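Local atomic coordinates of predicted metal-dependent hydrolase of the TIM-barrel fold (Lactobacillus casei, PDB entry 2QPX), a protein that is of unknown precise function but probably acts as a hydrolase of the amidohydrolase family, with two zinc ions bound in its TIM barrel. Residues A[125-130]-A[224-229]; A[154-159]-A[215-220]; A[210-215]-A[251-256]. One frame throughout, in Å; residues are numbered along the deposited sequence. Where two conformers were deposited one is given.

Contact 1 (A[125-130]-A[224-229]); sequences KAIYRL and PLQFHV
I127 and Q226 face each other inside the TIM barrel, from strands 124-127 and 225-229. The two strands are not direct neighbours. Main-chain bonds of A126 to V164 and of Y128 to G165 place another piece of chain beside 125-130. The contact is small and buried, and no hydrogen bond spans it.

The first kind of interaction is apolar against amide. The two side chains come from opposite directions. I127 CG2 lies 3.6 Å from Q226 OE1, and I127 CD1 lies 3.8 Å from Q226 NE2, so two branches of one isoleucine touch both ends of the amide. Q226 gets there with its chain extended beyond CG (chi2 177°).

The polar needs of this buried amide are met by other residues. OE1 is hydrogen-bonded to ND1 of H18, a zinc ligand, and NE2 is hydrogen-bonded to the hydroxyl of Y368. Q226 is thus a second-shell residue, and this bond to H18 probably helps to fix the turn of its ring. H228, two residues on along the same strand, binds the other zinc ion.

The second kind is purely apolar. L130 sits in the first turn of helix 130-138, and L225 reaches it where helix 204-221 covers both residues. Their side chains cross at about a right angle, with L130 CD1 3.8 Å from L225 CD1.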
ATOM      1  N   LYS A 125     -10.546   5.823  32.635  1.00 16.13           N
ATOM      2  CA  LYS A 125      -9.209   5.905  33.223  1.00 16.87           C
ATOM      3  C   LYS A 125      -8.282   6.690  32.293  1.00 16.06           C
ATOM      4  O   LYS A 125      -8.586   6.905  31.110  1.00 18.26           O
ATOM      5  CB  LYS A 125      -8.640   4.531  33.484  1.00 19.58           C
ATOM      6  CG  LYS A 125      -9.633   3.615  34.238  1.00 24.45           C
ATOM      7  CD  LYS A 125      -9.146   3.078  35.487  1.00 28.71           C
ATOM      8  CE  LYS A 125     -10.214   2.199  36.156  1.00 27.62           C
ATOM      9  NZ  LYS A 125      -9.598   0.934  36.760  1.00 32.92           N
ATOM     10  N   ALA A 126      -7.150   7.120  32.842  1.00 16.02           N
ATOM     11  CA  ALA A 126      -6.195   7.992  32.145  1.00 15.58           C
ATOM     12  C   ALA A 126      -4.983   7.227  31.614  1.00 14.89           C
ATOM     13  O   ALA A 126      -4.396   6.364  32.286  1.00 15.58           O
ATOM     14  CB  ALA A 126      -5.688   9.085  33.121  1.00 17.00           C
ATOM     15  N   ILE A 127      -4.562   7.655  30.436  1.00 14.65           N
ATOM     16  CA  ILE A 127      -3.295   7.293  29.757  1.00 13.76           C
ATOM     17  C   ILE A 127      -2.368   8.503  29.817  1.00 14.44           C
ATOM     18  O   ILE A 127      -2.784   9.638  29.566  1.00 15.38           O
ATOM     19  CB  ILE A 127      -3.518   6.876  28.273  1.00 14.53           C
ATOM     20  CG1 ILE A 127      -4.420   5.610  28.179  1.00 15.07           C
ATOM     21  CG2 ILE A 127      -2.188   6.692  27.492  1.00 15.11           C
ATOM     22  CD1 ILE A 127      -3.787   4.287  28.632  1.00 18.09           C
ATOM     23  N   TYR A 128      -1.111   8.254  30.194  1.00 14.87           N
ATOM     24  CA  TYR A 128      -0.105   9.299  30.441  1.00 14.40           C
ATOM     25  C   TYR A 128       0.615   9.642  29.158  1.00 14.34           C
ATOM     26  O   TYR A 128       1.390   8.841  28.632  1.00 14.90           O
ATOM     27  CB  TYR A 128       0.902   8.748  31.432  1.00 14.65           C
ATOM     28  CG  TYR A 128       1.998   9.673  31.934  1.00 15.10           C
ATOM     29  CD1 TYR A 128       3.114   9.994  31.182  1.00 15.67           C
ATOM     30  CD2 TYR A 128       1.932  10.198  33.210  1.00 16.22           C
ATOM     31  CE1 TYR A 128       4.106  10.824  31.693  1.00 16.08           C
ATOM     32  CE2 TYR A 128       2.934  10.989  33.739  1.00 17.54           C
ATOM     33  CZ  TYR A 128       4.029  11.316  32.961  1.00 15.52           C
ATOM     34  OH  TYR A 128       5.047  12.121  33.423  1.00 18.03           O
ATOM     35  N   ARG A 129       0.372  10.837  28.653  1.00 14.09           N
ATOM     36  CA  ARG A 129       1.068  11.267  27.432  1.00 13.85           C
ATOM     37  C   ARG A 129       2.474  11.780  27.796  1.00 13.41           C
ATOM     38  O   ARG A 129       2.653  12.773  28.557  1.00 14.74           O
ATOM     39  CB  ARG A 129       0.280  12.349  26.687  1.00 15.04           C
ATOM     40  CG  ARG A 129       0.921  12.658  25.331  1.00 17.73           C
ATOM     41  CD  ARG A 129       0.223  13.690  24.568  1.00 16.94           C
ATOM     42  NE  ARG A 129      -1.001  13.180  23.984  1.00 15.95           N
ATOM     43  CZ  ARG A 129      -1.595  13.730  22.940  1.00 17.07           C
ATOM     44  NH1 ARG A 129      -1.117  14.841  22.407  1.00 21.09           N
ATOM     45  NH2 ARG A 129      -2.658  13.169  22.436  1.00 19.47           N
ATOM     46  N   LEU A 130       3.478  11.114  27.254  1.00 13.26           N
ATOM     47  CA  LEU A 130       4.858  11.449  27.595  1.00 13.15           C
ATOM     48  C   LEU A 130       5.262  12.883  27.226  1.00 13.72           C
ATOM     49  O   LEU A 130       5.823  13.591  28.026  1.00 15.92           O
ATOM     50  CB  LEU A 130       5.793  10.442  26.927  1.00 13.68           C
ATOM     51  CG  LEU A 130       5.713   9.008  27.519  1.00 13.70           C
ATOM     52  CD1 LEU A 130       6.427   8.028  26.541  1.00 16.33           C
ATOM     53  CD2 LEU A 130       6.326   8.904  28.932  1.00 16.18           C
ATOM     54  N   PRO A 224       1.131  -0.688  29.291  1.00 15.19           N
ATOM     55  CA  PRO A 224       1.482  -0.505  27.896  1.00 15.13           C
ATOM     56  C   PRO A 224       1.959   0.879  27.502  1.00 13.97           C
ATOM     57  O   PRO A 224       1.635   1.866  28.192  1.00 14.92           O
ATOM     58  CB  PRO A 224       0.174  -0.823  27.171  1.00 15.43           C
ATOM     59  CG  PRO A 224      -0.621  -1.636  28.159  1.00 16.03           C
ATOM     60  CD  PRO A 224      -0.302  -1.019  29.419  1.00 15.61           C
ATOM     61  N   LEU A 225       2.695   0.912  26.387  1.00 12.99           N
ATOM     62  CA  LEU A 225       3.122   2.170  25.755  1.00 12.91           C
ATOM     63  C   LEU A 225       2.503   2.213  24.370  1.00 13.15           C
ATOM     64  O   LEU A 225       2.821   1.409  23.505  1.00 13.96           O
ATOM     65  CB  LEU A 225       4.648   2.273  25.645  1.00 12.72           C
ATOM     66  CG  LEU A 225       5.217   3.465  24.868  1.00 12.64           C
ATOM     67  CD1 LEU A 225       4.750   4.809  25.468  1.00 14.66           C
ATOM     68  CD2 LEU A 225       6.782   3.308  24.823  1.00 15.14           C
ATOM     69  N   GLN A 226       1.632   3.196  24.191  1.00 13.45           N
ATOM     70  CA  GLN A 226       0.957   3.441  22.924  1.00 12.20           C
ATOM     71  C   GLN A 226       1.769   4.427  22.093  1.00 11.73           C
ATOM     72  O   GLN A 226       2.345   5.388  22.629  1.00 13.27           O
ATOM     73  CB  GLN A 226      -0.399   4.083  23.178  1.00 13.32           C
ATOM     74  CG  GLN A 226      -1.301   3.351  24.149  1.00 13.01           C
ATOM     75  CD  GLN A 226      -2.625   4.099  24.404  1.00 13.43           C
ATOM     76  OE1 GLN A 226      -2.702   5.311  24.171  1.00 14.73           O
ATOM     77  NE2 GLN A 226      -3.652   3.385  24.921  1.00 14.29           N
ATOM     78  N   PHE A 227       1.788   4.216  20.769  1.00 12.58           N
ATOM     79  CA  PHE A 227       2.334   5.177  19.799  1.00 11.79           C
ATOM     80  C   PHE A 227       1.274   5.523  18.769  1.00 13.04           C
ATOM     81  O   PHE A 227       0.711   4.634  18.119  1.00 13.29           O
ATOM     82  CB  PHE A 227       3.508   4.583  19.024  1.00 12.89           C
ATOM     83  CG  PHE A 227       4.766   4.474  19.817  1.00 13.50           C
ATOM     84  CD1 PHE A 227       4.996   3.393  20.645  1.00 14.31           C
ATOM     85  CD2 PHE A 227       5.754   5.445  19.702  1.00 13.75           C
ATOM     86  CE1 PHE A 227       6.181   3.274  21.333  1.00 15.05           C
ATOM     87  CE2 PHE A 227       6.934   5.317  20.391  1.00 14.23           C
ATOM     88  CZ  PHE A 227       7.160   4.230  21.207  1.00 16.15           C
ATOM     89  N   HIS A 228       1.081   6.812  18.506  1.00 13.35           N
ATOM     90  CA  HIS A 228       0.375   7.184  17.259  1.00 13.92           C
ATOM     91  C   HIS A 228       1.163   6.680  16.073  1.00 14.38           C
ATOM     92  O   HIS A 228       2.353   6.948  16.006  1.00 16.43           O
ATOM     93  CB  HIS A 228       0.238   8.713  17.171  1.00 15.78           C
ATOM     94  CG  HIS A 228      -0.472   9.170  15.941  1.00 17.55           C
ATOM     95  ND1 HIS A 228      -1.815   9.469  15.937  1.00 25.41           N
ATOM     96  CD2 HIS A 228      -0.032   9.348  14.667  1.00 18.10           C
ATOM     97  CE1 HIS A 228      -2.174   9.805  14.700  1.00 24.01           C
ATOM     98  NE2 HIS A 228      -1.111   9.731  13.918  1.00 21.50           N
ATOM     99  N   VAL A 229       0.485   6.050  15.105  1.00 13.40           N
ATOM    100  CA  VAL A 229       1.115   5.594  13.869  1.00 14.08           C
ATOM    101  C   VAL A 229       0.227   6.053  12.705  1.00 15.08           C
ATOM    102  O   VAL A 229      -0.987   5.876  12.724  1.00 16.43           O
ATOM    103  CB  VAL A 229       1.279   4.047  13.843  1.00 15.54           C
ATOM    104  CG1 VAL A 229       1.830   3.558  12.460  1.00 15.89           C
ATOM    105  CG2 VAL A 229       2.181   3.567  15.028  1.00 16.35           C
TER

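Contact 2 (A[154-159]-A[215-220]); sequences DVKQAK and APFIIA. With EDO (1,2-ethanediol), chain K.
K156 and F217 bring the two backbones to 5.8 Å between their CA atoms, where the last turn of helix 144-156 meets helix 204-221. The second helix is kinked here. The N atoms of P216 and F217 make no bond to the turn before, and P216 has no N-H to give.

F217 carries the contact. K156 lies over one face of its ring, with the lysine chain extended beyond CG. CE is the main touching atom. It stands 3.6 Å from the centroid of the F217 ring and 17° off the ring normal, a CH-pi contact. K156 NZ goes further out, 4.7 Å from the centroid of the F217 ring and 29° off the normal, so the cation-pi interaction is off-centre. K156 CG rests near the root of the ring, 4.0 Å from F217 CG. The aliphatic chain thus covers part of one face while the charged end stays near the surface.

V155 comes to the same ring at its edge. Its CG1 lies 4.2 Å from F217 CD2, and the two side chains cross at about a right angle. With an alanine at this position in place of F217, the K156 chain would probably lose the surface it lies on, and a gap would be likely to open beside V155 CG1.

Q221 adds a polar tie. Its NE2 bonds to the carbonyl oxygens of V155 and F217, and its OE1 takes the backbone N-H of K159. At the outer end K159 NZ gives a 2.6 Å hydrogen bond to O1 of a 1,2-ethanediol, probably from the crystallisation liquor.

The arrangement is helix-to-helix packing in the outer layer of a TIM barrel, away from the zinc site.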
ATOM      1  N   ASP A 154       8.335  11.482  37.580  1.00 19.37           N
ATOM      2  CA  ASP A 154       6.904  11.526  37.276  1.00 18.27           C
ATOM      3  C   ASP A 154       6.429  10.304  36.474  1.00 18.13           C
ATOM      4  O   ASP A 154       5.398   9.718  36.771  1.00 19.99           O
ATOM      5  CB  ASP A 154       6.546  12.840  36.604  1.00 17.95           C
ATOM      6  CG  ASP A 154       5.091  13.207  36.784  1.00 20.52           C
ATOM      7  OD1 ASP A 154       4.712  13.516  37.927  1.00 22.71           O
ATOM      8  OD2 ASP A 154       4.310  13.182  35.802  1.00 20.92           O
ATOM      9  N   VAL A 155       7.241   9.888  35.526  1.00 17.37           N
ATOM     10  CA  VAL A 155       6.951   8.708  34.711  1.00 17.29           C
ATOM     11  C   VAL A 155       6.928   7.458  35.606  1.00 16.20           C
ATOM     12  O   VAL A 155       6.038   6.608  35.477  1.00 17.82           O
ATOM     13  CB  VAL A 155       7.958   8.559  33.531  1.00 16.44           C
ATOM     14  CG1 VAL A 155       7.846   7.193  32.853  1.00 18.12           C
ATOM     15  CG2 VAL A 155       7.758   9.710  32.542  1.00 16.65           C
ATOM     16  N   LYS A 156       7.933   7.345  36.481  1.00 18.10           N
ATOM     17  CA  LYS A 156       8.028   6.233  37.397  1.00 18.90           C
ATOM     18  C   LYS A 156       6.837   6.152  38.357  1.00 19.66           C
ATOM     19  O   LYS A 156       6.512   5.071  38.839  1.00 22.35           O
ATOM     20  CB  LYS A 156       9.353   6.310  38.180  1.00 18.33           C
ATOM     21  CG  LYS A 156      10.571   6.027  37.349  1.00 19.38           C
ATOM     22  CD  LYS A 156      11.824   6.360  38.143  1.00 21.50           C
ATOM     23  CE  LYS A 156      13.093   6.128  37.369  1.00 23.63           C
ATOM     24  NZ  LYS A 156      14.309   6.435  38.150  1.00 23.77           N
ATOM     25  N   GLN A 157       6.230   7.288  38.660  1.00 18.87           N
ATOM     26  CA  GLN A 157       5.104   7.396  39.590  1.00 21.69           C
ATOM     27  C   GLN A 157       3.724   7.287  38.915  1.00 20.28           C
ATOM     28  O   GLN A 157       2.675   7.438  39.596  1.00 21.64           O
ATOM     29  CB  GLN A 157       5.168   8.730  40.327  1.00 23.03           C
ATOM     30  CG  GLN A 157       6.365   8.869  41.281  1.00 22.51           C
ATOM     31  CD  GLN A 157       6.706  10.336  41.640  1.00 27.61           C
ATOM     32  OE1 GLN A 157       5.993  11.298  41.281  1.00 30.79           O
ATOM     33  NE2 GLN A 157       7.845  10.509  42.336  1.00 29.01           N
ATOM     34  N   ALA A 158       3.706   7.061  37.586  1.00 17.86           N
ATOM     35  CA  ALA A 158       2.427   7.138  36.864  1.00 17.96           C
ATOM     36  C   ALA A 158       1.445   6.125  37.383  1.00 18.13           C
ATOM     37  O   ALA A 158       0.267   6.457  37.560  1.00 18.55           O
ATOM     38  CB  ALA A 158       2.615   7.028  35.317  1.00 17.68           C
ATOM     39  N   LYS A 159       1.883   4.887  37.571  1.00 19.23           N
ATOM     40  CA  LYS A 159       0.938   3.834  38.056  1.00 19.72           C
ATOM     41  C   LYS A 159       0.351   4.213  39.438  1.00 21.45           C
ATOM     42  O   LYS A 159      -0.872   4.121  39.692  1.00 22.26           O
ATOM     43  CB  LYS A 159       1.598   2.464  38.087  1.00 20.34           C
ATOM     44  CG  LYS A 159       0.751   1.347  38.663  1.00 21.27           C
ATOM     45  CD  LYS A 159       1.401   0.006  38.493  1.00 22.51           C
ATOM     46  CE  LYS A 159       0.673  -1.060  39.278  1.00 27.43           C
ATOM     47  NZ  LYS A 159       1.273  -2.383  38.965  1.00 32.45           N
ATOM     48  N   ALA A 215      11.608   3.444  28.545  1.00 15.73           N
ATOM     49  CA  ALA A 215      11.156   2.069  28.334  1.00 14.91           C
ATOM     50  C   ALA A 215      11.325   1.188  29.585  1.00 15.04           C
ATOM     51  O   ALA A 215      10.384   0.500  29.983  1.00 16.52           O
ATOM     52  CB  ALA A 215      11.758   1.452  27.041  1.00 16.37           C
ATOM     53  N   PRO A 216      12.523   1.174  30.202  1.00 16.10           N
ATOM     54  CA  PRO A 216      12.666   0.345  31.418  1.00 16.85           C
ATOM     55  C   PRO A 216      11.731   0.765  32.565  1.00 17.45           C
ATOM     56  O   PRO A 216      11.285  -0.083  33.339  1.00 19.55           O
ATOM     57  CB  PRO A 216      14.128   0.549  31.814  1.00 19.65           C
ATOM     58  CG  PRO A 216      14.752   1.233  30.700  1.00 23.63           C
ATOM     59  CD  PRO A 216      13.791   1.783  29.780  1.00 17.32           C
ATOM     60  N   PHE A 217      11.457   2.067  32.688  1.00 17.70           N
ATOM     61  CA  PHE A 217      10.568   2.555  33.716  1.00 16.99           C
ATOM     62  C   PHE A 217       9.140   2.040  33.507  1.00 16.12           C
ATOM     63  O   PHE A 217       8.411   1.783  34.462  1.00 19.18           O
ATOM     64  CB  PHE A 217      10.488   4.071  33.784  1.00 17.46           C
ATOM     65  CG  PHE A 217      11.811   4.807  33.759  1.00 18.98           C
ATOM     66  CD1 PHE A 217      12.974   4.255  34.251  1.00 22.00           C
ATOM     67  CD2 PHE A 217      11.838   6.134  33.344  1.00 20.15           C
ATOM     68  CE1 PHE A 217      14.166   4.995  34.247  1.00 22.08           C
ATOM     69  CE2 PHE A 217      13.029   6.845  33.309  1.00 20.39           C
ATOM     70  CZ  PHE A 217      14.167   6.274  33.786  1.00 20.58           C
ATOM     71  N   ILE A 218       8.738   1.961  32.236  1.00 15.62           N
ATOM     72  CA  ILE A 218       7.410   1.527  31.852  1.00 15.42           C
ATOM     73  C   ILE A 218       7.302   0.005  32.058  1.00 15.53           C
ATOM     74  O   ILE A 218       6.299  -0.468  32.636  1.00 17.36           O
ATOM     75  CB  ILE A 218       7.073   1.933  30.388  1.00 14.78           C
ATOM     76  CG1 ILE A 218       7.022   3.484  30.314  1.00 14.07           C
ATOM     77  CG2 ILE A 218       5.786   1.210  29.894  1.00 15.70           C
ATOM     78  CD1 ILE A 218       6.842   4.075  28.862  1.00 15.57           C
ATOM     79  N   ILE A 219       8.307  -0.741  31.614  1.00 16.05           N
ATOM     80  CA  ILE A 219       8.385  -2.197  31.833  1.00 16.84           C
ATOM     81  C   ILE A 219       8.245  -2.493  33.334  1.00 18.45           C
ATOM     82  O   ILE A 219       7.499  -3.413  33.727  1.00 19.41           O
ATOM     83  CB  ILE A 219       9.698  -2.809  31.257  1.00 16.89           C
ATOM     84  CG1 ILE A 219       9.734  -2.743  29.724  1.00 17.84           C
ATOM     85  CG2 ILE A 219       9.869  -4.285  31.729  1.00 18.43           C
ATOM     86  CD1 ILE A 219      11.122  -3.020  29.098  1.00 18.44           C
ATOM     87  N   ALA A 220       8.936  -1.737  34.186  1.00 16.73           N
ATOM     88  CA  ALA A 220       8.898  -2.004  35.630  1.00 18.06           C
ATOM     89  C   ALA A 220       7.493  -1.839  36.198  1.00 19.06           C
ATOM     90  O   ALA A 220       7.149  -2.535  37.155  1.00 21.71           O
ATOM     91  CB  ALA A 220       9.882  -1.112  36.387  1.00 19.30           C
TER
HETATM   92  C1  EDO K 385       4.829  -3.517  39.356  1.00 50.67           C
HETATM   93  O1  EDO K 385       3.817  -2.510  39.487  1.00 53.28           O
HETATM   94  C2  EDO K 385       4.563  -4.362  38.126  1.00 49.64           C
HETATM   95  O2  EDO K 385       3.278  -5.003  38.236  1.00 51.13           O

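Contact 3 (A[210-215]-A[251-256]); sequences MLYHVA and KAFTKK
The F253 ring is held between two methyl groups. A215 CB sits over the centre of one face, 3.5 Å from the centroid of the F253 ring and only 6° off the normal. This is a well-centred CH-pi contact. The opposite face has A252 CB, from the preceding residue of the same helix, offset toward the rim. The Y212 ring meets F253 obliquely, with the planes at 61° and the centroids 5.7 Å apart. The closest ring atoms are Y212 CD2 and F253 CE2, at 3.5 Å.

The far end of the phenylalanine also reaches main chain. F253 CZ lies 3.4 Å from Y212 O. Four residues on is P216, which has no N-H to give this carbonyl the usual helical bond. F253 thus meets helix 204-221 just before its kink, at Y212 and A215. F253 gets there with CG anti to its own carbonyl carbon (chi1 -63°), which sends the ring across to the other helix. A252 CB adds a looser touch, 4.4 Å from Y212 CE2.

Y249 completes the aromatic group. Its ring is edge-to-face with both F253 and Y212, and its hydroxyl bonds to the carbonyl of L211. The Y212 hydroxyl has a weak hydrogen bond to L178 O. K251, on the same helix as F253, packs on A234 of the second subunit.

No hydrogen bond or salt bridge joins 210-215 to 251-256. The two helices are held here by methyl and ring surfaces, so shape fit and dispersion probably do most of the work, and the polar ties come from neighbours such as Y249.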
HETATM    1  N   MSE A 210      14.418  10.174  25.219  1.00 13.54           N
HETATM    2  CA  MSE A 210      13.346   9.980  26.165  0.50 14.09           C
HETATM    3  C   MSE A 210      12.720   8.607  25.977  1.00 14.11           C
HETATM    4  O   MSE A 210      12.513   7.856  26.952  1.00 15.77           O
HETATM    5  CB  MSE A 210      12.280  11.041  25.915  0.50 14.83           C
HETATM    6  CG  MSE A 210      11.108  10.972  26.836  0.50 13.73           C
HETATM    7 SE   MSE A 210       9.559  12.018  26.241  0.40 16.74          SE
HETATM    8  CE  MSE A 210       8.791  10.823  24.884  0.50 19.14           C
ATOM      9  N   LEU A 211      12.402   8.264  24.721  1.00 13.27           N
ATOM     10  CA  LEU A 211      11.703   6.989  24.489  1.00 13.73           C
ATOM     11  C   LEU A 211      12.557   5.769  24.857  1.00 14.30           C
ATOM     12  O   LEU A 211      12.053   4.782  25.424  1.00 14.92           O
ATOM     13  CB  LEU A 211      11.231   6.917  23.042  1.00 13.59           C
ATOM     14  CG  LEU A 211      10.070   7.869  22.713  1.00 12.96           C
ATOM     15  CD1 LEU A 211       9.903   7.974  21.185  1.00 17.09           C
ATOM     16  CD2 LEU A 211       8.796   7.415  23.464  1.00 16.06           C
ATOM     17  N   TYR A 212      13.849   5.814  24.538  1.00 14.55           N
ATOM     18  CA  TYR A 212      14.732   4.706  24.908  1.00 15.38           C
ATOM     19  C   TYR A 212      14.907   4.630  26.412  1.00 14.89           C
ATOM     20  O   TYR A 212      14.929   3.552  26.988  1.00 16.90           O
ATOM     21  CB  TYR A 212      16.104   4.824  24.215  1.00 15.24           C
ATOM     22  CG  TYR A 212      16.108   4.239  22.799  1.00 16.36           C
ATOM     23  CD1 TYR A 212      15.639   4.957  21.717  1.00 16.08           C
ATOM     24  CD2 TYR A 212      16.554   2.923  22.543  1.00 17.17           C
ATOM     25  CE1 TYR A 212      15.639   4.420  20.442  1.00 16.64           C
ATOM     26  CE2 TYR A 212      16.525   2.374  21.253  1.00 19.74           C
ATOM     27  CZ  TYR A 212      16.070   3.119  20.217  1.00 18.60           C
ATOM     28  OH  TYR A 212      16.030   2.600  18.940  1.00 21.05           O
ATOM     29  N   HIS A 213      15.017   5.778  27.072  1.00 13.89           N
ATOM     30  CA  HIS A 213      15.254   5.804  28.511  1.00 15.28           C
ATOM     31  C   HIS A 213      14.028   5.573  29.388  1.00 15.30           C
ATOM     32  O   HIS A 213      14.170   5.045  30.483  1.00 17.76           O
ATOM     33  CB  HIS A 213      16.039   7.048  28.900  1.00 16.09           C
ATOM     34  CG  HIS A 213      17.458   6.985  28.475  1.00 15.88           C
ATOM     35  ND1 HIS A 213      18.467   6.678  29.367  1.00 23.52           N
ATOM     36  CD2 HIS A 213      18.044   7.058  27.252  1.00 15.88           C
ATOM     37  CE1 HIS A 213      19.623   6.639  28.725  1.00 21.86           C
ATOM     38  NE2 HIS A 213      19.403   6.828  27.442  1.00 20.34           N
ATOM     39  N   VAL A 214      12.823   5.884  28.924  1.00 14.70           N
ATOM     40  CA  VAL A 214      11.658   5.602  29.732  1.00 15.49           C
ATOM     41  C   VAL A 214      11.199   4.146  29.596  1.00 15.20           C
ATOM     42  O   VAL A 214      10.434   3.679  30.432  1.00 16.41           O
ATOM     43  CB  VAL A 214      10.456   6.563  29.490  1.00 15.83           C
ATOM     44  CG1 VAL A 214      10.850   8.010  29.820  1.00 17.00           C
ATOM     45  CG2 VAL A 214       9.862   6.385  28.092  1.00 16.50           C
ATOM     46  N   ALA A 215      11.608   3.444  28.545  1.00 15.73           N
ATOM     47  CA  ALA A 215      11.156   2.069  28.334  1.00 14.91           C
ATOM     48  C   ALA A 215      11.325   1.188  29.585  1.00 15.04           C
ATOM     49  O   ALA A 215      10.384   0.500  29.983  1.00 16.52           O
ATOM     50  CB  ALA A 215      11.758   1.452  27.041  1.00 16.37           C
ATOM     51  N   LYS A 251      13.024  -4.222  18.579  1.00 18.63           N
ATOM     52  CA  LYS A 251      14.038  -5.244  18.849  1.00 19.76           C
ATOM     53  C   LYS A 251      14.664  -4.986  20.220  1.00 19.91           C
ATOM     54  O   LYS A 251      14.917  -5.915  20.980  1.00 21.87           O
ATOM     55  CB  LYS A 251      15.126  -5.231  17.764  1.00 21.75           C
ATOM     56  CG  LYS A 251      14.704  -5.840  16.431  1.00 26.34           C
ATOM     57  CD  LYS A 251      15.868  -5.956  15.389  1.00 29.54           C
ATOM     58  N   ALA A 252      14.857  -3.711  20.559  1.00 18.23           N
ATOM     59  CA  ALA A 252      15.493  -3.375  21.824  1.00 18.11           C
ATOM     60  C   ALA A 252      14.654  -3.707  23.050  1.00 19.48           C
ATOM     61  O   ALA A 252      15.191  -4.085  24.094  1.00 24.43           O
ATOM     62  CB  ALA A 252      15.913  -1.894  21.861  1.00 20.57           C
ATOM     63  N   PHE A 253      13.338  -3.541  22.960  1.00 17.76           N
ATOM     64  CA  PHE A 253      12.512  -3.581  24.147  1.00 18.07           C
ATOM     65  C   PHE A 253      11.401  -4.639  24.226  1.00 18.02           C
ATOM     66  O   PHE A 253      11.022  -5.015  25.326  1.00 19.09           O
ATOM     67  CB  PHE A 253      11.919  -2.201  24.424  1.00 17.33           C
ATOM     68  CG  PHE A 253      12.955  -1.177  24.715  1.00 17.18           C
ATOM     69  CD1 PHE A 253      13.743  -1.310  25.846  1.00 17.53           C
ATOM     70  CD2 PHE A 253      13.210  -0.145  23.850  1.00 16.32           C
ATOM     71  CE1 PHE A 253      14.754  -0.408  26.121  1.00 18.52           C
ATOM     72  CE2 PHE A 253      14.219   0.769  24.121  1.00 18.04           C
ATOM     73  CZ  PHE A 253      14.986   0.634  25.263  1.00 18.07           C
ATOM     74  N   THR A 254      10.830  -5.059  23.104  1.00 18.29           N
ATOM     75  CA  THR A 254       9.733  -6.022  23.201  1.00 17.76           C
ATOM     76  C   THR A 254      10.158  -7.325  23.891  1.00 19.48           C
ATOM     77  O   THR A 254       9.376  -7.924  24.623  1.00 21.08           O
ATOM     78  CB  THR A 254       9.026  -6.315  21.887  1.00 19.25           C
ATOM     79  OG1 THR A 254       9.943  -6.828  20.922  1.00 20.38           O
ATOM     80  CG2 THR A 254       8.296  -5.051  21.352  1.00 18.25           C
ATOM     81  N   LYS A 255      11.380  -7.760  23.636  1.00 22.68           N
ATOM     82  CA  LYS A 255      11.887  -9.008  24.236  1.00 24.85           C
ATOM     83  C   LYS A 255      12.162  -8.830  25.729  1.00 24.21           C
ATOM     84  O   LYS A 255      12.272  -9.803  26.490  1.00 28.51           O
ATOM     85  CB  LYS A 255      13.196  -9.393  23.551  1.00 30.27           C
ATOM     86  CG  LYS A 255      14.272  -8.284  23.670  1.00 39.95           C
ATOM     87  CD  LYS A 255      15.596  -8.784  24.269  1.00 44.08           C
ATOM     88  CE  LYS A 255      16.575  -7.670  24.417  1.00 42.93           C
ATOM     89  NZ  LYS A 255      17.105  -7.216  23.091  1.00 50.59           N
ATOM     90  N   LYS A 256      12.337  -7.584  26.155  1.00 23.08           N
ATOM     91  CA  LYS A 256      12.490  -7.229  27.555  1.00 22.65           C
ATOM     92  C   LYS A 256      11.166  -7.059  28.282  1.00 21.13           C
ATOM     93  O   LYS A 256      11.145  -6.789  29.462  1.00 22.69           O
ATOM     94  CB  LYS A 256      13.305  -5.940  27.698  1.00 24.28           C
ATOM     95  CG  LYS A 256      14.712  -6.098  27.178  1.00 28.10           C
ATOM     96  CD  LYS A 256      15.584  -4.927  27.579  1.00 31.30           C
ATOM     97  CE  LYS A 256      17.065  -5.248  27.469  1.00 42.38           C
ATOM     98  NZ  LYS A 256      17.834  -3.967  27.412  1.00 49.59           N
TER

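From the N terminus, 125-130 comes first and 154-159 next. Helix 204-221 then supplies 210-215 and 215-220 in turn. Contact 2 closes the first loop, from helix 144-156 to helix 204-221. Strand 225-229 follows at once, and contact 1 closes a wider loop that encloses contact 2. Contact 3 starts within both loops and ends beyond them at helix 247-253, so it crosses each. Contacts 2 and 3 share A215. Helix 204-221 is the common piece, touching the other two helices and L130 and L225 of contact 1. Contact 1 joins two barrel strands near the zinc site, and contacts 2 and 3 join helices of the outer layer, away from that site.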